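Local coordinates for protein Sec-alkylsulfatase (Pseudomonas sp., PDB 4AXH) that hydrolyses (R)-secondary alkyl sulfates with strict inversion of configuration, using a two-zinc centre of the metallo-beta-lactamase type to yield (S)-alcohols and sulfate, at residues S31-K35 / L528-V532; V204-S208 / L282-L288; E291-N297 / T308-A312. All coordinates share one frame; numbering follows the deposited sequence.

Contact 1: residues S31-K35 / L528-V532; sequences SLDSK and LRHGV
Leu32 and Arg529 lie alongside each other with their side chains running in opposite directions. CG of Leu32 rests 4.0 Å from CB of Arg529. The CD2 methyl of Leu32 lies 3.3 Å from Arg529 O and also touches the His530 ring at CE1. The arginine stem, extended from CG to NE (chi3 -178°), passes the Leu32 carbonyl and carries the guanidinium up to the backbone of 33-34. There Asp33 O sits over one face of the group, offset toward its rim, 3.6 Å from Arg529 NH2. No direct hydrogen bond joins the two segments. A water accepts a weak bond from Arg529 NE at 2.7 Å and also contacts Ser31 O. Within 31-35 the bent Lys35 chain folds back, giving weak bonds to the Ser31 and Asp33 carbonyls. Carboxylates of the preceding helix, 495-511, hold the charged ends: Glu506 pairs with NH1 of Arg529, while Asp503 forms salt bridges with Arg529 NH2 and Lys35 NZ, and so lies between two like charges. The contact thus sets the loop before helix 39-48 against the C-terminal end of helix 515-529, with helix 495-511 of the alkyl sulfatase dimerisation region lying beside both.

Contact 2: residues V204-S208 / L282-L288; sequences VFAPS and LEFQLTL
Phe205 and Phe284 meet between the two beta sheets of the metallo-beta-lactamase fold, an alpha-beta/beta-alpha sandwich. Strand 203-207 belongs to one sheet and strand 280-286 to the other; the axes of 204-207 and 282-286 pass 8.8 Å apart, with their directions 28° apart, so the packing is face to face between sheets, with no hydrogen bonds across it. The Phe205 side chain leaves its strand toward the opposing sheet, CB lying 4.1 Å from Phe284 CZ. With CG anti to its carbonyl carbon (chi1 -50°), the ring swings beside the backbone N, and the same CZ then comes over one ring face, 3.9 Å from CG. Farther round, CD2 lies near both CZ and CE2 of Phe284. At the far end of the ring from CD2, CE1 lies 4.4 Å from Leu282 CD1. The two side chains cross at about a right angle, yet their ring planes differ by 35°, an oblique pairing. Around them, Ala174 and Val176 of strand 172-176 pack on Phe205, and Met296 and Ile298 on Phe284.

Toward the C-terminal ends of the strands, the filling changes from aromatic rings to Pro207 and leucine methyls. This edge lies close to the metal site, the side chain of Pro207 being about 5 Å from that of the zinc ligand His179. Ser208 turns its hydroxyl to Glu269 and its carbonyl to Ser294. Leu286 CD2 lies 3.7 Å from Pro207 CB, and Leu288 closes the row by forking over the strand end, its CD2 4.1 Å from Pro207 CB and its CD1 4.1 Å from Ser208 CB.

Contact 3: residues E291-N297 / T308-A312; sequences EAPSDMN and TADNA. With ZN (zinc ion), chain D; ZN (zinc ion), chain C.
The type II' turn from Thr308 to Asn311 lies against 291-297, closest between the CA atoms of Asn297 and Thr308 (4.6 Å), with its Asn311 N hydrogen-bonded to Thr308 O. It belongs to the two-zinc centre of the metallo-beta-lactamase fold, where loops following strands bring metal ligands together. The Asn311 amide reaches across to 295-297: ND2 donates to Asn297 OD1 at 2.7 Å, approaching from above the carbonyl plane, with an N-H...O angle of 148°. The Asn297 amide is gripped from its other end too, since ND2 donates to Gln285. Asp295 comes at Asn311 from the opposite direction, its OD2 facing Asn311 OD1 and its carboxylate plane turned 48° from the amide, while Ala309 CB packs on Met296 O.

At the metal end, Glu291 bends at chi2 and its side chain crosses that of Asp310, the carboxylate planes 66° apart. Both acids bind one zinc, at 2.2 Å from Glu291 OE2, together with His179 and His181. The second zinc is held by Asp183, His184, His355 and Asp310. A water also spans the two metals, and Asp310 OD2 bridges them, 2.2 Å from the zinc of Glu291 and 2.1 Å from the other.

How the contacts relate
Contacts 2 and 3 belong to the catalytic domain, their centres about 9 Å apart, whereas contact 1 is a surface contact on the opposite side of the chain's centre, its nearest atoms about 27 Å from contact 3. Along the chain contacts 2 and 3 both lie within the long loop that contact 1 closes. They share a sheet through the neighbouring strands 280-286 and 296-300, where Asn297 N probably hydrogen-bonds to Gln285 O. Chemistry follows place: contact 2 is apolar packing between sheets, contact 3 is fully buried and dominated by carboxylates, amides and zinc, and contact 1 combines leucine packing with a water and outlying salt bridges.

Contact 1: residues S31-K35 / L528-V532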
loop_
_atom_site.group_PDB
_atom_site.type_symbol
_atom_site.label_atom_id
_atom_site.label_comp_id
_atom_site.label_asym_id
_atom_site.label_seq_id
_atom_site.Cartn_x
_atom_site.Cartn_y
_atom_site.Cartn_z
ATOM N N SER A 31 -15.601 20.244 32.296
ATOM C CA SER A 31 -16.085 21.335 31.417
ATOM C C SER A 31 -15.980 20.973 29.922
ATOM O O SER A 31 -15.039 20.287 29.501
ATOM C CB SER A 31 -15.360 22.652 31.711
ATOM O OG SER A 31 -15.602 23.673 30.751
ATOM N N LEU A 32 -16.937 21.462 29.129
ATOM C CA LEU A 32 -17.055 21.167 27.697
ATOM C C LEU A 32 -16.707 22.347 26.775
ATOM O O LEU A 32 -16.763 22.207 25.553
ATOM C CB LEU A 32 -18.486 20.682 27.432
ATOM C CG LEU A 32 -18.669 19.203 27.139
ATOM C CD1 LEU A 32 -18.423 18.332 28.375
ATOM C CD2 LEU A 32 -20.066 18.957 26.634
ATOM N N ASP A 33 -16.363 23.502 27.351
ATOM C CA ASP A 33 -16.045 24.711 26.591
ATOM C C ASP A 33 -14.620 24.652 26.013
ATOM O O ASP A 33 -13.769 23.951 26.559
ATOM C CB ASP A 33 -16.231 25.970 27.472
ATOM C CG ASP A 33 -17.426 25.927 28.427
ATOM O OD1 ASP A 33 -17.334 25.221 29.469
ATOM O OD2 ASP A 33 -18.446 26.616 28.145
ATOM N N SER A 34 -14.366 25.391 24.906
ATOM C CA SER A 34 -13.055 25.462 24.243
ATOM C C SER A 34 -12.000 26.170 25.136
ATOM O O SER A 34 -11.895 27.405 25.155
ATOM C CB SER A 34 -13.170 26.133 22.876
ATOM O OG SER A 34 -11.914 26.198 22.215
ATOM N N LYS A 35 -11.231 25.353 25.881
ATOM C CA LYS A 35 -10.177 25.784 26.815
ATOM C C LYS A 35 -9.096 26.619 26.105
ATOM O O LYS A 35 -8.776 26.311 24.953
ATOM C CB LYS A 35 -9.535 24.572 27.495
ATOM C CG LYS A 35 -10.538 23.532 27.978
ATOM C CD LYS A 35 -11.077 23.809 29.390
ATOM C CE LYS A 35 -12.583 23.780 29.492
ATOM N NZ LYS A 35 -13.143 22.454 29.115
ATOM N N LEU A 528 -16.059 14.573 20.774
ATOM C CA LEU A 528 -15.864 13.952 22.092
ATOM C C LEU A 528 -16.743 14.668 23.085
ATOM O O LEU A 528 -17.359 14.038 23.936
ATOM C CB LEU A 528 -14.405 14.059 22.536
ATOM C CG LEU A 528 -13.496 12.944 22.081
ATOM C CD1 LEU A 528 -12.037 13.361 22.208
ATOM C CD2 LEU A 528 -13.803 11.613 22.824
ATOM N N ARG A 529 -16.825 15.991 22.942
ATOM C CA ARG A 529 -17.625 16.862 23.768
ATOM C C ARG A 529 -19.117 16.736 23.440
ATOM O O ARG A 529 -19.934 16.630 24.353
ATOM C CB ARG A 529 -17.160 18.312 23.596
ATOM C CG ARG A 529 -15.882 18.612 24.359
ATOM C CD ARG A 529 -15.190 19.842 23.830
ATOM N NE ARG A 529 -13.943 20.094 24.553
ATOM C CZ ARG A 529 -13.096 21.078 24.274
ATOM N NH1 ARG A 529 -13.351 21.921 23.276
ATOM N NH2 ARG A 529 -11.987 21.229 24.986
ATOM N N HIS A 530 -19.469 16.738 22.147
ATOM C CA HIS A 530 -20.856 16.722 21.699
ATOM C C HIS A 530 -21.222 15.458 20.922
ATOM O O HIS A 530 -21.807 14.540 21.501
ATOM C CB HIS A 530 -21.193 18.034 20.960
ATOM C CG HIS A 530 -20.657 19.253 21.663
ATOM N ND1 HIS A 530 -21.291 19.785 22.778
ATOM C CD2 HIS A 530 -19.520 19.955 21.440
ATOM C CE1 HIS A 530 -20.546 20.810 23.167
ATOM N NE2 HIS A 530 -19.467 20.950 22.397
ATOM N N GLY A 531 -20.832 15.384 19.657
ATOM C CA GLY A 531 -21.116 14.230 18.811
ATOM C C GLY A 531 -21.279 14.607 17.357
ATOM O O GLY A 531 -20.963 15.735 16.966
ATOM N N VAL A 532 -21.780 13.666 16.555
ATOM C CA VAL A 532 -21.960 13.839 15.113
ATOM C C VAL A 532 -23.285 14.560 14.712
ATOM O O VAL A 532 -24.353 14.110 15.128
ATOM C CB VAL A 532 -21.626 12.526 14.329
ATOM C CG1 VAL A 532 -22.461 11.332 14.787
ATOM C CG2 VAL A 532 -21.729 12.710 12.826
HETATM O O HOH W 1 -14.033 20.014 27.231
#

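Contact 2: residues V204-S208 / L282-L288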
loop_
_atom_site.group_PDB
_atom_site.type_symbol
_atom_site.label_atom_id
_atom_site.label_comp_id
_atom_site.label_asym_id
_atom_site.label_seq_id
_atom_site.Cartn_x
_atom_site.Cartn_y
_atom_site.Cartn_z
ATOM N N VAL A 204 -10.627 19.883 -24.795
ATOM C CA VAL A 204 -10.436 19.520 -23.396
ATOM C C VAL A 204 -9.350 18.422 -23.240
ATOM O O VAL A 204 -9.587 17.252 -23.544
ATOM C CB VAL A 204 -11.783 19.205 -22.689
ATOM C CG1 VAL A 204 -11.564 18.725 -21.266
ATOM C CG2 VAL A 204 -12.668 20.428 -22.669
ATOM N N PHE A 205 -8.158 18.823 -22.773
ATOM C CA PHE A 205 -6.991 17.942 -22.600
ATOM C C PHE A 205 -6.936 17.342 -21.214
ATOM O O PHE A 205 -7.305 18.003 -20.243
ATOM C CB PHE A 205 -5.685 18.694 -22.879
ATOM C CG PHE A 205 -5.652 19.466 -24.177
ATOM C CD1 PHE A 205 -6.150 20.758 -24.248
ATOM C CD2 PHE A 205 -5.098 18.908 -25.319
ATOM C CE1 PHE A 205 -6.120 21.473 -25.447
ATOM C CE2 PHE A 205 -5.070 19.617 -26.519
ATOM C CZ PHE A 205 -5.573 20.900 -26.574
ATOM N N ALA A 206 -6.448 16.083 -21.123
ATOM C CA ALA A 206 -6.318 15.330 -19.879
ATOM C C ALA A 206 -5.275 14.225 -19.992
ATOM O O ALA A 206 -5.131 13.658 -21.066
ATOM C CB ALA A 206 -7.667 14.738 -19.452
ATOM N N PRO A 207 -4.547 13.879 -18.888
ATOM C CA PRO A 207 -3.541 12.803 -18.982
ATOM C C PRO A 207 -4.173 11.429 -19.154
ATOM O O PRO A 207 -5.347 11.251 -18.836
ATOM C CB PRO A 207 -2.786 12.913 -17.661
ATOM C CG PRO A 207 -3.722 13.564 -16.735
ATOM C CD PRO A 207 -4.559 14.488 -17.539
ATOM N N SER A 208 -3.395 10.463 -19.678
ATOM C CA SER A 208 -3.782 9.079 -19.909
ATOM C C SER A 208 -4.493 8.481 -18.694
ATOM O O SER A 208 -4.006 8.629 -17.553
ATOM C CB SER A 208 -2.529 8.258 -20.218
ATOM O OG SER A 208 -2.764 6.859 -20.286
ATOM N N LEU A 282 1.644 24.457 -25.768
ATOM C CA LEU A 282 1.532 23.647 -24.562
ATOM C C LEU A 282 2.351 22.401 -24.746
ATOM O O LEU A 282 2.154 21.684 -25.722
ATOM C CB LEU A 282 0.066 23.225 -24.289
ATOM C CG LEU A 282 -1.041 24.264 -24.466
ATOM C CD1 LEU A 282 -2.366 23.603 -24.706
ATOM C CD2 LEU A 282 -1.123 25.171 -23.277
ATOM N N GLU A 283 3.274 22.148 -23.810
ATOM C CA GLU A 283 4.059 20.925 -23.716
ATOM C C GLU A 283 3.584 20.304 -22.400
ATOM O O GLU A 283 3.609 20.954 -21.343
ATOM C CB GLU A 283 5.574 21.192 -23.688
ATOM C CG GLU A 283 6.417 19.920 -23.768
ATOM C CD GLU A 283 7.915 20.050 -24.019
ATOM O OE1 GLU A 283 8.378 21.169 -24.337
ATOM O OE2 GLU A 283 8.627 19.024 -23.915
ATOM N N PHE A 284 3.073 19.091 -22.497
ATOM C CA PHE A 284 2.582 18.290 -21.391
ATOM C C PHE A 284 3.595 17.204 -21.065
ATOM O O PHE A 284 4.132 16.567 -21.976
ATOM C CB PHE A 284 1.248 17.628 -21.793
ATOM C CG PHE A 284 0.140 18.562 -22.284
ATOM C CD1 PHE A 284 -0.573 19.357 -21.390
ATOM C CD2 PHE A 284 -0.229 18.587 -23.624
ATOM C CE1 PHE A 284 -1.596 20.192 -21.827
ATOM C CE2 PHE A 284 -1.268 19.415 -24.066
ATOM C CZ PHE A 284 -1.933 20.229 -23.165
ATOM N N GLN A 285 3.853 16.982 -19.769
ATOM C CA GLN A 285 4.752 15.933 -19.274
ATOM C C GLN A 285 3.955 14.984 -18.384
ATOM O O GLN A 285 3.542 15.394 -17.305
ATOM C CB GLN A 285 5.924 16.532 -18.478
ATOM C CG GLN A 285 6.780 15.466 -17.751
ATOM C CD GLN A 285 7.626 15.970 -16.600
ATOM O OE1 GLN A 285 7.474 17.108 -16.111
ATOM N NE2 GLN A 285 8.516 15.090 -16.127
ATOM N N LEU A 286 3.749 13.731 -18.819
ATOM C CA LEU A 286 3.008 12.770 -18.021
ATOM C C LEU A 286 3.735 12.439 -16.715
ATOM O O LEU A 286 4.877 11.993 -16.755
ATOM C CB LEU A 286 2.778 11.467 -18.818
ATOM C CG LEU A 286 1.645 11.412 -19.861
ATOM C CD1 LEU A 286 1.616 10.036 -20.527
ATOM C CD2 LEU A 286 0.302 11.621 -19.232
ATOM N N THR A 287 3.075 12.648 -15.566
ATOM C CA THR A 287 3.614 12.310 -14.228
ATOM C C THR A 287 2.722 11.272 -13.560
ATOM O O THR A 287 2.367 11.409 -12.391
ATOM C CB THR A 287 3.835 13.553 -13.363
ATOM O OG1 THR A 287 2.590 14.179 -13.178
ATOM C CG2 THR A 287 4.809 14.533 -13.961
ATOM N N LEU A 288 2.364 10.223 -14.312
ATOM C CA LEU A 288 1.451 9.166 -13.851
ATOM C C LEU A 288 1.870 8.400 -12.620
ATOM O O LEU A 288 2.966 7.826 -12.576
ATOM C CB LEU A 288 1.046 8.191 -14.976
ATOM C CG LEU A 288 0.619 8.790 -16.348
ATOM C CD1 LEU A 288 0.354 7.684 -17.347
ATOM C CD2 LEU A 288 -0.612 9.700 -16.232
#

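Contact 3: residues E291-N297 / T308-A312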
loop_
_atom_site.group_PDB
_atom_site.type_symbol
_atom_site.label_atom_id
_atom_site.label_comp_id
_atom_site.label_asym_id
_atom_site.label_seq_id
_atom_site.Cartn_x
_atom_site.Cartn_y
_atom_site.Cartn_z
ATOM N N GLU A 291 1.350 12.320 -7.382
ATOM C CA GLU A 291 0.299 12.904 -6.549
ATOM C C GLU A 291 -1.120 12.351 -6.943
ATOM O O GLU A 291 -2.013 12.305 -6.096
ATOM C CB GLU A 291 0.365 14.440 -6.657
ATOM C CG GLU A 291 -0.585 15.165 -5.721
ATOM C CD GLU A 291 -1.910 15.515 -6.357
ATOM O OE1 GLU A 291 -2.012 15.415 -7.602
ATOM O OE2 GLU A 291 -2.822 15.959 -5.624
ATOM N N ALA A 292 -1.320 11.969 -8.229
ATOM C CA ALA A 292 -2.567 11.417 -8.744
ATOM C C ALA A 292 -2.271 10.330 -9.762
ATOM O O ALA A 292 -1.248 10.417 -10.441
ATOM C CB ALA A 292 -3.416 12.502 -9.389
ATOM N N PRO A 293 -3.152 9.304 -9.914
ATOM C CA PRO A 293 -2.902 8.223 -10.903
ATOM C C PRO A 293 -2.816 8.702 -12.352
ATOM O O PRO A 293 -1.946 8.243 -13.106
ATOM C CB PRO A 293 -4.069 7.266 -10.692
ATOM C CG PRO A 293 -4.513 7.536 -9.290
ATOM C CD PRO A 293 -4.386 9.027 -9.157
ATOM N N SER A 294 -3.704 9.632 -12.733
ATOM C CA SER A 294 -3.732 10.257 -14.057
ATOM C C SER A 294 -3.294 11.665 -13.746
ATOM O O SER A 294 -3.999 12.383 -13.034
ATOM C CB SER A 294 -5.143 10.213 -14.648
ATOM O OG SER A 294 -5.076 10.555 -16.016
ATOM N N ASP A 295 -2.077 12.023 -14.172
ATOM C CA ASP A 295 -1.424 13.283 -13.785
ATOM C C ASP A 295 -0.410 13.771 -14.813
ATOM O O ASP A 295 0.175 12.976 -15.537
ATOM C CB ASP A 295 -0.700 13.004 -12.438
ATOM C CG ASP A 295 -0.134 14.154 -11.652
ATOM O OD1 ASP A 295 -0.618 15.300 -11.829
ATOM O OD2 ASP A 295 0.767 13.906 -10.837
ATOM N N MET A 296 -0.154 15.084 -14.822
ATOM C CA MET A 296 0.802 15.698 -15.731
ATOM C C MET A 296 1.165 17.121 -15.362
ATOM O O MET A 296 0.409 17.798 -14.673
ATOM C CB MET A 296 0.315 15.634 -17.206
ATOM C CG MET A 296 -0.847 16.539 -17.532
ATOM S SD MET A 296 -1.514 16.106 -19.126
ATOM C CE MET A 296 -2.770 17.394 -19.331
ATOM N N ASN A 297 2.308 17.592 -15.890
ATOM C CA ASN A 297 2.774 18.977 -15.743
ATOM C C ASN A 297 2.565 19.663 -17.103
ATOM O O ASN A 297 2.440 19.003 -18.130
ATOM C CB ASN A 297 4.257 19.036 -15.341
ATOM C CG ASN A 297 4.580 18.446 -13.999
ATOM O OD1 ASN A 297 3.841 18.609 -13.022
ATOM N ND2 ASN A 297 5.727 17.794 -13.908
ATOM N N THR A 308 3.256 22.782 -12.490
ATOM C CA THR A 308 3.472 21.462 -11.891
ATOM C C THR A 308 2.245 20.839 -11.257
ATOM O O THR A 308 2.401 19.946 -10.411
ATOM C CB THR A 308 4.582 21.551 -10.857
ATOM O OG1 THR A 308 4.127 22.363 -9.771
ATOM C CG2 THR A 308 5.859 22.116 -11.431
ATOM N N ALA A 309 1.024 21.310 -11.631
ATOM C CA ALA A 309 -0.233 20.810 -11.075
ATOM C C ALA A 309 -0.102 20.811 -9.526
ATOM O O ALA A 309 0.216 21.870 -8.964
ATOM C CB ALA A 309 -0.518 19.402 -11.615
ATOM N N ASP A 310 -0.283 19.632 -8.863
ATOM C CA ASP A 310 -0.132 19.412 -7.404
ATOM C C ASP A 310 1.109 18.552 -7.081
ATOM O O ASP A 310 1.225 18.016 -5.958
ATOM C CB ASP A 310 -1.351 18.694 -6.825
ATOM C CG ASP A 310 -2.675 19.373 -7.017
ATOM O OD1 ASP A 310 -2.701 20.464 -7.646
ATOM O OD2 ASP A 310 -3.696 18.818 -6.537
ATOM N N ASN A 311 2.022 18.412 -8.088
ATOM C CA ASN A 311 3.220 17.608 -7.972
ATOM C C ASN A 311 4.302 18.166 -7.064
ATOM O O ASN A 311 5.148 17.395 -6.584
ATOM C CB ASN A 311 3.762 17.290 -9.350
ATOM C CG ASN A 311 2.764 16.523 -10.142
ATOM O OD1 ASN A 311 2.193 15.539 -9.660
ATOM N ND2 ASN A 311 2.464 17.022 -11.325
ATOM N N ALA A 312 4.305 19.491 -6.845
ATOM C CA ALA A 312 5.319 20.095 -6.001
ATOM C C ALA A 312 4.789 21.355 -5.342
ATOM O O ALA A 312 5.287 22.444 -5.619
ATOM C CB ALA A 312 6.571 20.389 -6.824
HETATM ZN ZN ZN D . -4.483 16.791 -6.735
HETATM ZN ZN ZN C . -5.511 19.841 -6.021
HETATM O O HOH W 2 -5.943 17.810 -5.647
#